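Long-range contact in DNA polymerase III subunit beta (Helicobacter pylori 26695, PDB 4S3I), which tethers DNA polymerases and other proteins to DNA as a sliding ring and so makes replication processive: residues Thr177-Thr183 against Lys366-Met372. Residues are numbered along the deposited sequence; the frame is centred on the assembly and turned at random.
Sequences TKRLSYT and KISTLMM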
# COMPACT_ATOMS: atom_id res chain seq x y z
N THR A 177 -17.13 22.55 8.61
CA THR A 177 -18.52 22.88 9.00
C THR A 177 -19.25 21.89 9.93
O THR A 177 -20.27 22.25 10.52
CB THR A 177 -19.45 23.20 7.80
OG1 THR A 177 -19.68 22.01 7.02
CG2 THR A 177 -18.83 24.29 6.93
N LYS A 178 -18.74 20.66 10.04
CA LYS A 178 -19.29 19.70 11.01
C LYS A 178 -18.45 19.74 12.27
O LYS A 178 -18.91 19.42 13.37
CB LYS A 178 -19.25 18.27 10.45
CG LYS A 178 -20.13 18.01 9.24
CD LYS A 178 -21.59 18.34 9.53
CE LYS A 178 -22.54 17.65 8.55
NZ LYS A 178 -23.04 16.35 9.08
N ARG A 179 -17.19 20.13 12.09
CA ARG A 179 -16.23 20.17 13.18
C ARG A 179 -15.20 21.24 12.89
O ARG A 179 -15.04 21.68 11.75
CB ARG A 179 -15.55 18.81 13.34
CG ARG A 179 -15.13 18.23 12.01
CD ARG A 179 -14.41 16.93 12.16
NE ARG A 179 -14.10 16.35 10.85
CZ ARG A 179 -13.26 15.35 10.67
NH1 ARG A 179 -12.65 14.82 11.72
NH2 ARG A 179 -13.03 14.88 9.45
N LEU A 180 -14.51 21.65 13.94
CA LEU A 180 -13.59 22.77 13.85
C LEU A 180 -12.48 22.46 14.84
O LEU A 180 -12.75 22.15 16.00
CB LEU A 180 -14.31 24.06 14.23
CG LEU A 180 -13.50 25.36 14.27
CD1 LEU A 180 -14.30 26.48 13.64
CD2 LEU A 180 -13.16 25.69 15.71
N SER A 181 -11.25 22.49 14.35
CA SER A 181 -10.10 22.24 15.22
C SER A 181 -9.24 23.48 15.20
O SER A 181 -9.05 24.11 14.15
CB SER A 181 -9.29 21.03 14.75
OG SER A 181 -10.01 19.84 14.97
N TYR A 182 -8.72 23.83 16.38
CA TYR A 182 -7.95 25.05 16.50
C TYR A 182 -6.85 24.91 17.53
O TYR A 182 -6.88 24.00 18.37
CB TYR A 182 -8.86 26.23 16.88
CG TYR A 182 -9.49 26.09 18.26
CD1 TYR A 182 -10.71 25.46 18.41
CD2 TYR A 182 -8.86 26.60 19.39
CE1 TYR A 182 -11.30 25.33 19.66
CE2 TYR A 182 -9.43 26.48 20.64
CZ TYR A 182 -10.66 25.84 20.77
OH TYR A 182 -11.25 25.71 22.00
N THR A 183 -5.89 25.82 17.46
CA THR A 183 -4.90 25.92 18.51
C THR A 183 -4.42 27.34 18.55
O THR A 183 -4.48 28.07 17.55
CB THR A 183 -3.72 24.96 18.30
OG1 THR A 183 -2.87 24.98 19.46
CG2 THR A 183 -2.90 25.36 17.07
N LYS A 366 -1.32 22.28 21.21
CA LYS A 366 -2.46 21.58 21.79
C LYS A 366 -3.73 21.94 21.05
O LYS A 366 -4.20 23.08 21.09
CB LYS A 366 -2.60 21.88 23.28
CG LYS A 366 -1.34 21.63 24.08
CD LYS A 366 -1.62 21.71 25.57
CE LYS A 366 -0.34 21.59 26.38
NZ LYS A 366 -0.66 21.81 27.83
N ILE A 367 -4.28 20.95 20.36
CA ILE A 367 -5.42 21.14 19.48
C ILE A 367 -6.70 20.78 20.24
O ILE A 367 -6.72 19.80 20.97
CB ILE A 367 -5.30 20.24 18.21
CG1 ILE A 367 -4.47 20.92 17.12
CG2 ILE A 367 -6.68 19.94 17.62
CD1 ILE A 367 -3.12 21.42 17.56
N SER A 368 -7.74 21.59 20.06
CA SER A 368 -9.05 21.32 20.63
C SER A 368 -9.97 21.15 19.45
O SER A 368 -9.79 21.82 18.42
CB SER A 368 -9.52 22.52 21.48
OG SER A 368 -8.64 22.75 22.55
N THR A 369 -10.96 20.26 19.56
CA THR A 369 -11.92 20.08 18.48
C THR A 369 -13.35 20.29 18.97
O THR A 369 -13.78 19.69 19.97
CB THR A 369 -11.80 18.70 17.83
OG1 THR A 369 -10.45 18.48 17.36
CG2 THR A 369 -12.77 18.59 16.65
N LEU A 370 -14.08 21.13 18.26
CA LEU A 370 -15.49 21.36 18.54
C LEU A 370 -16.32 20.61 17.50
O LEU A 370 -16.06 20.73 16.30
CB LEU A 370 -15.80 22.86 18.48
CG LEU A 370 -17.27 23.21 18.73
CD1 LEU A 370 -17.60 23.13 20.22
CD2 LEU A 370 -17.63 24.58 18.16
N MET A 371 -17.30 19.83 17.96
CA MET A 371 -18.07 18.95 17.08
C MET A 371 -19.57 19.08 17.29
O MET A 371 -20.02 19.26 18.41
CB MET A 371 -17.70 17.49 17.34
CG MET A 371 -16.49 17.00 16.59
SD MET A 371 -15.86 15.51 17.39
CE MET A 371 -17.29 14.44 17.29
N MET A 372 -20.33 18.97 16.20
CA MET A 372 -21.78 18.88 16.28
C MET A 372 -22.16 17.44 16.63
O MET A 372 -21.64 16.50 16.02
CB MET A 372 -22.43 19.23 14.94
CG MET A 372 -22.11 20.63 14.44
SD MET A 372 -22.44 20.84 12.66
CE MET A 372 -24.19 20.49 12.58
O HOH W 1 -1.09 25.04 21.72
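At Thr177, in the turn that leads into strand 179-185, the backbone O lies 3.4 Å from Met372 SD, as the long, flexible, apolar methionine reaches back over the end of the pairing. Lys178 O then accepts a hydrogen bond from Met372 N (3.2 Å), while the aliphatic part of the lysine runs beside the methionine. Arg179 faces Met371 in a non-hydrogen-bonded antiparallel pair: its CB packs on Met371 CG (3.8 Å), and its long chain carries the guanidinium off to salt bridges with Asp176 and Glu329. Leu180 and Leu370 form a hydrogen-bonded pair (Leu180 N to Leu370 O 3.0 Å, Leu370 N to Leu180 O 2.8 Å), their apolar side chains buried on the other face against Tyr247 and against Leu351 and Tyr255, respectively. Opposite Thr369, Ser181 fits a tight buried space, its OG hydrogen-bonded to Thr369 OG1 (2.8 Å). Tyr182 N to Ser368 O and Ser368 N to Tyr182 O are both 3.1 Å; the small serine, its OG held by Gln353, sets CB over the tyrosine ring face, a CH-pi contact. Thr183 ends the pairing: OG1 donates to Lys366 O (2.8 Å) and shares a water with Lys366 N, while its CB meets Ile367 CD1 (3.7 Å).

The pair thus splices central and C-terminal domains into one antiparallel sheet, between strands 169-175 and 350-354; helix 135-143 packs on Thr183 and Ile367, helix 324-332 on Lys178, Arg179, Thr369 and Met371.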